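Local structure of ECXA (Escherichia coli, 4L63) at residues I118-F131 with M144-I158. The protein probably acts as a zinc-dependent metallopeptidase, with a zinc ion bound in the structure. Residues are numbered along the deposited sequence; the frame is centred on the assembly and turned at random.
Sequences IDIGSFNRIVMNNF and MSPEEYIKLKLRITI
Phe131 and Tyr149 form a T-shaped aromatic pair: the CD1–CE1 edge of the phenylalanine is directed at one face of the tyrosine, with centroids 5.5 Å apart and planes at 72°. A chi1 of 172° turns the Tyr149 ring away from its own backbone N, and it lies between Phe131 on that face and the backbone of Val127 and Met128 along its rim, where CE2 comes within 3.1 Å of Val127 O. The hydroxyl of Tyr149 is covered by Asn130 and has no hydrogen-bonding partner in the model.

A second aromatic contact lies nearer the strand. Leu154 CD1 makes a CH-pi contact over one face of Phe123, 3.8 Å from the ring centroid and displaced toward the CE2–CZ side of the rim. Thr157 OG1 meets the edge of the same ring, 3.7 Å from Phe123 CZ. Thr157 OG1 also donates to Lys153 O (2.6 Å) within its own helix, and the N-H of Thr157 reaches the same oxygen from the opposite face of the carbonyl plane.

Aliphatic contacts fill in the rest, and no hydrogen bond joins the two segments. The two methyls of Val127 divide between neighbours on the helix, CG1 against Ile150 CG1 (3.7 Å) and CG2 against Lys153 CB, while the bent chain of Met128 brings SD onto Pro146 CB. At the other end, Ile118 CD1 packs on Thr157 CG2 (3.6 Å) and Ile158 CG1.

Helix 146-165, which carries the HExxH zinc-binding histidines His160 and His164 beyond Thr157, is thus packed against strand 115-119, helix 120-126, the turns after it and the start of helix 131-137. Ile44 of strand 41-44 touches both Phe123 and Leu154, Tyr63 of helix 60-70 touches Leu154 and Ile158, and Ile208 of helix 207-215 reaches Tyr149.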
loop_
_atom_site.group_PDB
_atom_site.type_symbol
_atom_site.label_atom_id
_atom_site.label_comp_id
_atom_site.label_asym_id
_atom_site.label_seq_id
_atom_site.Cartn_x
_atom_site.Cartn_y
_atom_site.Cartn_z
ATOM N N ILE A 118 4.364 28.254 -25.417
ATOM C CA ILE A 118 5.602 27.594 -25.806
ATOM C C ILE A 118 6.544 28.630 -26.395
ATOM O O ILE A 118 6.337 29.104 -27.514
ATOM C CB ILE A 118 5.369 26.468 -26.840
ATOM C CG1 ILE A 118 4.556 25.326 -26.225
ATOM C CG2 ILE A 118 6.702 25.952 -27.379
ATOM C CD1 ILE A 118 5.256 24.604 -25.102
ATOM N N ASP A 119 7.565 29.000 -25.634
ATOM C CA ASP A 119 8.539 29.970 -26.110
ATOM C C ASP A 119 9.297 29.393 -27.293
ATOM O O ASP A 119 9.725 28.246 -27.259
ATOM C CB ASP A 119 9.506 30.364 -24.995
ATOM C CG ASP A 119 10.204 31.677 -25.275
ATOM O OD1 ASP A 119 11.292 31.657 -25.890
ATOM O OD2 ASP A 119 9.661 32.731 -24.884
ATOM N N ILE A 120 9.450 30.183 -28.346
ATOM C CA ILE A 120 10.170 29.721 -29.522
ATOM C C ILE A 120 11.630 30.158 -29.442
ATOM O O ILE A 120 12.532 29.427 -29.855
ATOM C CB ILE A 120 9.528 30.248 -30.815
ATOM C CG1 ILE A 120 8.037 29.908 -30.843
ATOM C CG2 ILE A 120 10.219 29.659 -32.022
ATOM C CD1 ILE A 120 7.749 28.427 -30.816
ATOM N N GLY A 121 11.853 31.349 -28.893
ATOM C CA GLY A 121 13.193 31.881 -28.709
ATOM C C GLY A 121 14.033 31.095 -27.717
ATOM O O GLY A 121 15.241 30.947 -27.905
ATOM N N SER A 122 13.400 30.594 -26.658
ATOM C CA SER A 122 14.100 29.772 -25.673
ATOM C C SER A 122 14.532 28.436 -26.276
ATOM O O SER A 122 15.644 27.972 -26.026
ATOM C CB SER A 122 13.226 29.531 -24.436
ATOM O OG SER A 122 13.257 30.646 -23.560
ATOM N N PHE A 123 13.655 27.825 -27.069
ATOM C CA PHE A 123 13.990 26.579 -27.753
ATOM C C PHE A 123 15.190 26.763 -28.680
ATOM O O PHE A 123 16.153 26.004 -28.612
ATOM C CB PHE A 123 12.786 26.051 -28.538
ATOM C CG PHE A 123 11.919 25.108 -27.750
ATOM C CD1 PHE A 123 10.861 25.583 -26.998
ATOM C CD2 PHE A 123 12.173 23.745 -27.750
ATOM C CE1 PHE A 123 10.064 24.722 -26.266
ATOM C CE2 PHE A 123 11.381 22.879 -27.019
ATOM C CZ PHE A 123 10.325 23.369 -26.275
ATOM N N ASN A 124 15.135 27.787 -29.526
ATOM C CA ASN A 124 16.225 28.091 -30.453
ATOM C C ASN A 124 17.584 28.233 -29.766
ATOM O O ASN A 124 18.628 28.004 -30.377
ATOM C CB ASN A 124 15.908 29.372 -31.231
ATOM C CG ASN A 124 14.675 29.236 -32.097
ATOM O OD1 ASN A 124 14.534 28.270 -32.841
ATOM N ND2 ASN A 124 13.771 30.203 -32.002
ATOM N N ARG A 125 17.553 28.597 -28.488
ATOM C CA ARG A 125 18.758 28.871 -27.714
ATOM C C ARG A 125 19.212 27.692 -26.853
ATOM O O ARG A 125 20.387 27.317 -26.881
ATOM C CB ARG A 125 18.522 30.098 -26.827
ATOM C CG ARG A 125 19.654 30.458 -25.872
ATOM C CD ARG A 125 20.936 30.844 -26.591
ATOM N NE ARG A 125 21.979 31.242 -25.647
ATOM C CZ ARG A 125 22.814 30.402 -25.043
ATOM N NH1 ARG A 125 22.740 29.097 -25.276
ATOM N NH2 ARG A 125 23.726 30.869 -24.201
ATOM N N ILE A 126 18.290 27.105 -26.091
ATOM C CA ILE A 126 18.678 26.135 -25.069
ATOM C C ILE A 126 18.124 24.714 -25.244
ATOM O O ILE A 126 18.229 23.907 -24.322
ATOM C CB ILE A 126 18.259 26.621 -23.650
ATOM C CG1 ILE A 126 16.740 26.553 -23.469
ATOM C CG2 ILE A 126 18.768 28.028 -23.381
ATOM C CD1 ILE A 126 16.276 26.833 -22.051
ATOM N N VAL A 127 17.555 24.386 -26.404
ATOM C CA VAL A 127 16.942 23.062 -26.562
ATOM C C VAL A 127 17.985 21.941 -26.642
ATOM O O VAL A 127 17.710 20.807 -26.247
ATOM C CB VAL A 127 16.028 22.981 -27.813
ATOM C CG1 VAL A 127 16.844 22.908 -29.079
ATOM C CG2 VAL A 127 15.107 21.770 -27.723
ATOM N N MET A 128 19.182 22.254 -27.132
ATOM C CA MET A 128 20.217 21.236 -27.290
ATOM C C MET A 128 21.346 21.394 -26.277
ATOM O O MET A 128 22.433 20.846 -26.461
ATOM C CB MET A 128 20.785 21.261 -28.712
ATOM C CG MET A 128 19.782 20.874 -29.788
ATOM S SD MET A 128 20.534 19.910 -31.113
ATOM C CE MET A 128 21.968 20.912 -31.506
ATOM N N ASN A 129 21.082 22.132 -25.203
ATOM C CA ASN A 129 22.072 22.338 -24.153
ATOM C C ASN A 129 22.456 21.048 -23.441
ATOM O O ASN A 129 23.486 20.983 -22.772
ATOM C CB ASN A 129 21.560 23.354 -23.134
ATOM C CG ASN A 129 21.893 24.777 -23.522
ATOM O OD1 ASN A 129 22.101 25.082 -24.697
ATOM N ND2 ASN A 129 21.945 25.660 -22.533
ATOM N N ASN A 130 21.635 20.016 -23.584
ATOM C CA ASN A 130 21.938 18.746 -22.953
ATOM C C ASN A 130 21.961 17.625 -23.985
ATOM O O ASN A 130 21.807 16.454 -23.644
ATOM C CB ASN A 130 20.931 18.471 -21.839
ATOM C CG ASN A 130 21.225 19.268 -20.592
ATOM O OD1 ASN A 130 20.464 20.160 -20.218
ATOM N ND2 ASN A 130 22.328 18.945 -19.933
ATOM N N PHE A 131 22.231 17.944 -25.234
ATOM C CA PHE A 131 22.201 16.918 -26.262
ATOM C C PHE A 131 23.196 15.786 -26.100
ATOM O O PHE A 131 22.858 14.649 -26.347
ATOM C CB PHE A 131 22.394 17.552 -27.623
ATOM C CG PHE A 131 22.323 16.577 -28.760
ATOM C CD1 PHE A 131 21.122 15.989 -29.102
ATOM C CD2 PHE A 131 23.462 16.262 -29.494
ATOM C CE1 PHE A 131 21.049 15.096 -30.151
ATOM C CE2 PHE A 131 23.394 15.378 -30.548
ATOM C CZ PHE A 131 22.182 14.797 -30.880
ATOM N N MET A 144 19.494 9.054 -32.803
ATOM C CA MET A 144 18.581 10.168 -33.046
ATOM C C MET A 144 19.303 11.422 -33.539
ATOM O O MET A 144 20.424 11.721 -33.121
ATOM C CB MET A 144 17.768 10.482 -31.779
ATOM C CG MET A 144 18.455 11.386 -30.768
ATOM S SD MET A 144 17.469 11.643 -29.273
ATOM C CE MET A 144 15.815 11.773 -29.945
ATOM N N SER A 145 18.647 12.141 -34.446
ATOM C CA SER A 145 19.200 13.353 -35.036
ATOM C C SER A 145 18.892 14.565 -34.162
ATOM O O SER A 145 18.028 14.491 -33.282
ATOM C CB SER A 145 18.639 13.560 -36.447
ATOM O OG SER A 145 17.265 13.903 -36.404
ATOM N N PRO A 146 19.606 15.683 -34.390
ATOM C CA PRO A 146 19.260 16.936 -33.712
ATOM C C PRO A 146 17.814 17.346 -33.969
ATOM O O PRO A 146 17.215 18.036 -33.143
ATOM C CB PRO A 146 20.233 17.947 -34.325
ATOM C CG PRO A 146 21.414 17.131 -34.703
ATOM C CD PRO A 146 20.865 15.804 -35.149
ATOM N N GLU A 147 17.260 16.914 -35.097
ATOM C CA GLU A 147 15.883 17.236 -35.442
ATOM C C GLU A 147 14.885 16.572 -34.497
ATOM O O GLU A 147 13.970 17.232 -34.010
ATOM C CB GLU A 147 15.581 16.836 -36.889
ATOM C CG GLU A 147 14.098 16.660 -37.181
ATOM C CD GLU A 147 13.722 17.092 -38.584
ATOM O OE1 GLU A 147 14.636 17.361 -39.391
ATOM O OE2 GLU A 147 12.511 17.165 -38.877
ATOM N N GLU A 148 15.061 15.281 -34.222
ATOM C CA GLU A 148 14.074 14.561 -33.418
ATOM C C GLU A 148 14.288 14.673 -31.913
ATOM O O GLU A 148 13.374 14.386 -31.144
ATOM C CB GLU A 148 14.016 13.084 -33.816
ATOM C CG GLU A 148 15.306 12.504 -34.340
ATOM C CD GLU A 148 15.069 11.245 -35.151
ATOM O OE1 GLU A 148 14.261 11.296 -36.101
ATOM O OE2 GLU A 148 15.685 10.206 -34.834
ATOM N N TYR A 149 15.474 15.092 -31.484
ATOM C CA TYR A 149 15.673 15.394 -30.071
ATOM C C TYR A 149 14.941 16.690 -29.719
ATOM O O TYR A 149 14.582 16.917 -28.563
ATOM C CB TYR A 149 17.161 15.496 -29.718
ATOM C CG TYR A 149 17.417 16.002 -28.311
ATOM C CD1 TYR A 149 17.316 15.149 -27.213
ATOM C CD2 TYR A 149 17.762 17.331 -28.079
ATOM C CE1 TYR A 149 17.544 15.608 -25.926
ATOM C CE2 TYR A 149 17.993 17.796 -26.796
ATOM C CZ TYR A 149 17.882 16.931 -25.724
ATOM O OH TYR A 149 18.113 17.395 -24.449
ATOM N N ILE A 150 14.709 17.530 -30.726
ATOM C CA ILE A 150 13.972 18.776 -30.535
ATOM C C ILE A 150 12.456 18.515 -30.530
ATOM O O ILE A 150 11.712 19.168 -29.793
ATOM C CB ILE A 150 14.344 19.821 -31.618
ATOM C CG1 ILE A 150 15.801 20.263 -31.446
ATOM C CG2 ILE A 150 13.447 21.044 -31.533
ATOM C CD1 ILE A 150 16.327 21.106 -32.588
ATOM N N LYS A 151 12.003 17.550 -31.333
ATOM C CA LYS A 151 10.596 17.133 -31.298
ATOM C C LYS A 151 10.275 16.409 -29.991
ATOM O O LYS A 151 9.196 16.587 -29.423
ATOM C CB LYS A 151 10.248 16.231 -32.489
ATOM C CG LYS A 151 10.974 16.564 -33.782
ATOM C CD LYS A 151 11.002 15.375 -34.738
ATOM C CE LYS A 151 10.159 15.599 -35.974
ATOM N NZ LYS A 151 10.641 14.740 -37.093
ATOM N N LEU A 152 11.214 15.589 -29.528
ATOM C CA LEU A 152 11.073 14.888 -28.256
ATOM C C LEU A 152 10.868 15.891 -27.129
ATOM O O LEU A 152 9.929 15.774 -26.341
ATOM C CB LEU A 152 12.302 14.016 -27.979
ATOM C CG LEU A 152 12.377 13.338 -26.606
ATOM C CD1 LEU A 152 11.169 12.448 -26.383
ATOM C CD2 LEU A 152 13.669 12.544 -26.453
ATOM N N LYS A 153 11.752 16.885 -27.081
ATOM C CA LYS A 153 11.699 17.937 -26.074
ATOM C C LYS A 153 10.397 18.730 -26.165
ATOM O O LYS A 153 9.852 19.163 -25.149
ATOM C CB LYS A 153 12.901 18.873 -26.226
ATOM C CG LYS A 153 13.625 19.184 -24.924
ATOM C CD LYS A 153 14.488 18.011 -24.481
ATOM C CE LYS A 153 15.267 18.340 -23.215
ATOM N NZ LYS A 153 14.448 19.085 -22.221
ATOM N N LEU A 154 9.894 18.910 -27.383
ATOM C CA LEU A 154 8.668 19.673 -27.579
ATOM C C LEU A 154 7.440 18.928 -27.057
ATOM O O LEU A 154 6.605 19.520 -26.375
ATOM C CB LEU A 154 8.473 20.025 -29.055
ATOM C CG LEU A 154 7.637 21.288 -29.256
ATOM C CD1 LEU A 154 8.506 22.529 -29.125
ATOM C CD2 LEU A 154 6.915 21.271 -30.602
ATOM N N ARG A 155 7.329 17.641 -27.373
ATOM C CA ARG A 155 6.207 16.840 -26.885
ATOM C C ARG A 155 6.214 16.761 -25.365
ATOM O O ARG A 155 5.187 16.977 -24.727
ATOM C CB ARG A 155 6.235 15.428 -27.469
ATOM C CG ARG A 155 6.009 15.375 -28.962
ATOM C CD ARG A 155 5.952 13.944 -29.460
ATOM N NE ARG A 155 5.781 13.893 -30.910
ATOM C CZ ARG A 155 4.612 13.996 -31.535
ATOM N NH1 ARG A 155 4.561 13.942 -32.860
ATOM N NH2 ARG A 155 3.495 14.154 -30.836
ATOM N N ILE A 156 7.373 16.431 -24.802
ATOM C CA ILE A 156 7.563 16.430 -23.352
ATOM C C ILE A 156 7.119 17.757 -22.748
ATOM O O ILE A 156 6.334 17.781 -21.804
ATOM C CB ILE A 156 9.032 16.181 -22.971
ATOM C CG1 ILE A 156 9.469 14.783 -23.411
ATOM C CG2 ILE A 156 9.232 16.367 -21.468
ATOM C CD1 ILE A 156 10.917 14.466 -23.102
ATOM N N THR A 157 7.613 18.858 -23.313
ATOM C CA THR A 157 7.262 20.192 -22.837
ATOM C C THR A 157 5.758 20.434 -22.889
ATOM O O THR A 157 5.174 20.928 -21.926
ATOM C CB THR A 157 7.974 21.295 -23.650
ATOM O OG1 THR A 157 9.394 21.133 -23.537
ATOM C CG2 THR A 157 7.583 22.671 -23.143
ATOM N N ILE A 158 5.138 20.076 -24.010
ATOM C CA ILE A 158 3.701 20.257 -24.182
ATOM C C ILE A 158 2.898 19.343 -23.248
ATOM O O ILE A 158 1.995 19.809 -22.564
ATOM C CB ILE A 158 3.280 20.018 -25.649
ATOM C CG1 ILE A 158 3.848 21.131 -26.533
ATOM C CG2 ILE A 158 1.772 19.968 -25.770
ATOM C CD1 ILE A 158 3.321 21.141 -27.956
#